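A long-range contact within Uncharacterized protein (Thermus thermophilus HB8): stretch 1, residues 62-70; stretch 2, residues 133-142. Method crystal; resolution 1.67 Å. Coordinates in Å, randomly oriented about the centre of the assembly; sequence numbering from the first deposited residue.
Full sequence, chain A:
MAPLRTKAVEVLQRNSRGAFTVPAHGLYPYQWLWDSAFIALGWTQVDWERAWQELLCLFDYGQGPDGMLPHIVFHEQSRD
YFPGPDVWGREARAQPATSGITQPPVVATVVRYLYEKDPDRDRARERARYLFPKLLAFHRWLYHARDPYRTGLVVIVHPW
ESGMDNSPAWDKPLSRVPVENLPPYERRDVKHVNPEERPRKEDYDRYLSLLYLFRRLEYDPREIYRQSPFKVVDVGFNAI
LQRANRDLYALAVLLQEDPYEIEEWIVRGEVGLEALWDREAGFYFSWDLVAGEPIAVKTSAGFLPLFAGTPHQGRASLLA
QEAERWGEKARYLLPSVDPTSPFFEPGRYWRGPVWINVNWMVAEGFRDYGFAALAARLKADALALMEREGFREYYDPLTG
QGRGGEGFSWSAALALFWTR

Stretch 1 (62-70) GQGPDGMLP
Stretch 2 (133-142) PKLLAFHRWL

A loop laid against one side of a helix, with a glutamine amide tying the two backbones together and two aromatic rings covered by aliphatic side chains, exemplifies how irregular chain can dock on regular chain. Residues 133-142 are helical throughout, within a helix that extends beyond them at both ends and is kinked at the start of the stretch, where the N atoms of Pro133 and Lys134 make no bond to the turn before; residues 62-70 leave a helix at Gln63 (phi/psi -71/128) and fold into a type I turn from Gly64 to Gly67. Gly67 N donates to Gly64 O at 3.0 Å, and Gly64 N to Met68 O at 2.9 Å. The two chains come nearest in register at Gly67 and Phe138, whose CA atoms lie 4.6 Å apart, and the contact buries 433 Å² in all.

Gln63, with chi1 and chi2 both t and chi3 38°, points toward the helix and uses both amide hydrogens. Its NE2 donates to Lys134 O at 2.9 Å across the interface and to Gly67 O at 3.0 Å within its own loop, so one side chain fixes the turn and anchors it. Lys134 O also accepts from Phe138 N at 3.1 Å, the normal helical bond. Gln63 OE1 accepts from a water at 2.7 Å, which in turn accepts from Lys134 NZ at 3.0 Å; the lysine is m, t, t, m.

Gly67 suits the place where the two backbones come nearest, CA to CA. At phi/psi 98/-11 a CB would jam against the preceding carbonyl, and it would also lie 2.4 Å from Ala137 O. Without one, Gly67 CA sits 3.7 Å from Ala137 O, while Gly67 O receives a CA-H...O contact from Phe138 CA at 3.2 Å. The small Ala137 points toward the loop, its CB 4.0 Å from Gln63 NE2. A second water donates to Asp66 O at 2.9 Å and Ala137 O at 2.8 Å, bridging the backbones.

Beyond the turn, aliphatic groups meet aromatic faces. Trp141 (chi1 t, chi2 86°) points toward the loop, and Met68 (t, t, p) places CG 3.3 Å from the centroid of its six-membered ring, almost on the normal; Met68 SD lies obliquely, 4.0 Å from that centroid. Leu69 (t, p) likewise sets CB 3.6 Å from the ring centroid of Phe138 (chi1 t, chi2 34°), both residues being buried. Asp66, chi1 p and chi2 -5°, accepts through OD1 from Met68 N at 3.2 Å, steadying the exit from the turn, and brings OD2 within 3.2 Å of Trp141 NE1.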

# COMPACT_ATOMS: atom_id res chain seq x y z
N GLY A 62 11.87 -22.43 -25.58
CA GLY A 62 12.83 -21.76 -24.70
C GLY A 62 12.90 -22.29 -23.29
O GLY A 62 13.98 -22.37 -22.71
N GLN A 63 11.76 -22.64 -22.69
CA GLN A 63 11.77 -22.87 -21.24
C GLN A 63 12.51 -24.14 -20.88
O GLN A 63 12.23 -25.19 -21.43
CB GLN A 63 10.36 -22.90 -20.66
CG GLN A 63 10.32 -22.89 -19.15
CD GLN A 63 8.92 -22.68 -18.62
OE1 GLN A 63 7.94 -23.20 -19.18
NE2 GLN A 63 8.81 -21.93 -17.54
N GLY A 64 13.45 -23.99 -19.96
CA GLY A 64 14.26 -25.11 -19.46
C GLY A 64 13.51 -25.96 -18.46
O GLY A 64 12.41 -25.61 -17.98
N PRO A 65 14.09 -27.11 -18.12
CA PRO A 65 13.41 -28.05 -17.25
C PRO A 65 13.17 -27.54 -15.83
O PRO A 65 12.26 -28.02 -15.17
CB PRO A 65 14.34 -29.27 -17.24
CG PRO A 65 15.65 -28.79 -17.76
CD PRO A 65 15.36 -27.63 -18.66
N ASP A 66 13.97 -26.59 -15.38
CA ASP A 66 13.79 -26.01 -14.05
C ASP A 66 12.88 -24.77 -14.05
O ASP A 66 12.73 -24.13 -13.02
CB ASP A 66 15.15 -25.67 -13.43
CG ASP A 66 15.95 -24.66 -14.25
OD1 ASP A 66 15.51 -24.26 -15.36
OD2 ASP A 66 17.04 -24.27 -13.78
N GLY A 67 12.29 -24.45 -15.20
CA GLY A 67 11.38 -23.30 -15.31
C GLY A 67 12.04 -22.04 -15.86
O GLY A 67 11.34 -21.08 -16.22
N MET A 68 13.36 -22.03 -15.96
CA MET A 68 14.04 -20.83 -16.44
C MET A 68 13.62 -20.52 -17.87
O MET A 68 13.63 -21.40 -18.73
CB MET A 68 15.55 -20.99 -16.41
CG MET A 68 16.23 -19.66 -16.67
SD MET A 68 17.99 -19.77 -16.95
CE MET A 68 17.90 -20.40 -18.63
N LEU A 69 13.26 -19.26 -18.12
CA LEU A 69 13.01 -18.79 -19.48
C LEU A 69 14.23 -17.97 -19.91
O LEU A 69 14.55 -16.97 -19.28
CB LEU A 69 11.74 -17.95 -19.53
CG LEU A 69 11.17 -17.69 -20.92
CD1 LEU A 69 10.68 -18.96 -21.58
CD2 LEU A 69 10.04 -16.69 -20.82
N PRO A 70 14.93 -18.40 -20.96
CA PRO A 70 16.17 -17.75 -21.37
C PRO A 70 15.92 -16.52 -22.21
O PRO A 70 14.85 -16.43 -22.82
CB PRO A 70 16.83 -18.83 -22.23
CG PRO A 70 15.69 -19.51 -22.86
CD PRO A 70 14.56 -19.49 -21.86
N PRO A 133 0.77 -22.50 -16.05
CA PRO A 133 1.77 -23.23 -15.24
C PRO A 133 3.21 -23.00 -15.70
O PRO A 133 4.14 -23.06 -14.90
CB PRO A 133 1.37 -24.71 -15.40
CG PRO A 133 0.48 -24.77 -16.57
CD PRO A 133 -0.11 -23.41 -16.82
N LYS A 134 3.39 -22.67 -16.97
CA LYS A 134 4.70 -22.31 -17.50
C LYS A 134 5.19 -20.95 -16.97
O LYS A 134 6.34 -20.82 -16.57
CB LYS A 134 4.65 -22.33 -19.03
CG LYS A 134 4.27 -23.69 -19.58
CD LYS A 134 4.39 -23.75 -21.09
CE LYS A 134 3.94 -25.09 -21.64
NZ LYS A 134 4.81 -26.19 -21.16
N LEU A 135 4.32 -19.95 -17.00
CA LEU A 135 4.62 -18.66 -16.37
C LEU A 135 4.96 -18.83 -14.89
O LEU A 135 5.93 -18.28 -14.37
CB LEU A 135 3.40 -17.74 -16.49
CG LEU A 135 3.11 -17.15 -17.86
CD1 LEU A 135 1.70 -16.64 -17.97
CD2 LEU A 135 4.09 -16.01 -18.11
N LEU A 136 4.13 -19.60 -14.20
CA LEU A 136 4.31 -19.82 -12.77
C LEU A 136 5.68 -20.45 -12.50
O LEU A 136 6.37 -20.08 -11.56
CB LEU A 136 3.17 -20.69 -12.24
CG LEU A 136 3.11 -20.94 -10.74
CD1 LEU A 136 2.79 -19.67 -9.99
CD2 LEU A 136 2.06 -22.01 -10.46
N ALA A 137 6.07 -21.41 -13.34
CA ALA A 137 7.36 -22.09 -13.18
C ALA A 137 8.53 -21.15 -13.43
O ALA A 137 9.57 -21.25 -12.78
CB ALA A 137 7.43 -23.30 -14.10
N PHE A 138 8.36 -20.20 -14.36
CA PHE A 138 9.37 -19.21 -14.62
C PHE A 138 9.53 -18.26 -13.41
O PHE A 138 10.64 -17.99 -12.96
CB PHE A 138 9.03 -18.43 -15.91
CG PHE A 138 9.94 -17.27 -16.23
CD1 PHE A 138 11.30 -17.29 -15.92
CD2 PHE A 138 9.44 -16.16 -16.89
CE1 PHE A 138 12.13 -16.24 -16.23
CE2 PHE A 138 10.27 -15.11 -17.22
CZ PHE A 138 11.61 -15.14 -16.89
N HIS A 139 8.41 -17.76 -12.89
CA HIS A 139 8.46 -16.88 -11.74
C HIS A 139 9.07 -17.64 -10.54
O HIS A 139 9.92 -17.11 -9.83
CB HIS A 139 7.07 -16.36 -11.39
CG HIS A 139 6.58 -15.25 -12.28
ND1 HIS A 139 6.66 -15.26 -13.66
CD2 HIS A 139 5.98 -14.09 -11.95
CE1 HIS A 139 6.13 -14.15 -14.14
NE2 HIS A 139 5.69 -13.43 -13.12
N ARG A 140 8.68 -18.89 -10.36
CA ARG A 140 9.24 -19.69 -9.29
C ARG A 140 10.76 -19.84 -9.40
O ARG A 140 11.47 -19.74 -8.41
CB ARG A 140 8.57 -21.05 -9.25
CG ARG A 140 9.02 -21.90 -8.09
CD ARG A 140 8.32 -23.23 -8.13
NE ARG A 140 6.87 -23.08 -7.98
CZ ARG A 140 5.96 -23.48 -8.85
NH1 ARG A 140 6.29 -24.06 -10.01
NH2 ARG A 140 4.67 -23.31 -8.55
N TRP A 141 11.25 -20.10 -10.62
CA TRP A 141 12.67 -20.18 -10.89
C TRP A 141 13.37 -18.88 -10.51
O TRP A 141 14.45 -18.90 -9.91
CB TRP A 141 12.93 -20.54 -12.37
CG TRP A 141 14.38 -20.59 -12.65
CD1 TRP A 141 15.20 -21.66 -12.47
CD2 TRP A 141 15.21 -19.51 -13.09
NE1 TRP A 141 16.49 -21.32 -12.77
CE2 TRP A 141 16.53 -20.01 -13.15
CE3 TRP A 141 14.97 -18.18 -13.43
CZ2 TRP A 141 17.60 -19.23 -13.55
CZ3 TRP A 141 16.05 -17.40 -13.82
CH2 TRP A 141 17.34 -17.93 -13.88
N LEU A 142 12.79 -17.74 -10.88
CA LEU A 142 13.40 -16.47 -10.55
C LEU A 142 13.68 -16.34 -9.06
O LEU A 142 14.79 -16.01 -8.68
CB LEU A 142 12.53 -15.30 -11.06
CG LEU A 142 12.50 -15.06 -12.56
CD1 LEU A 142 11.39 -14.06 -12.89
CD2 LEU A 142 13.83 -14.54 -13.09
O HOH W 1 7.63 -25.43 -20.64
O HOH W 2 10.41 -23.52 -11.46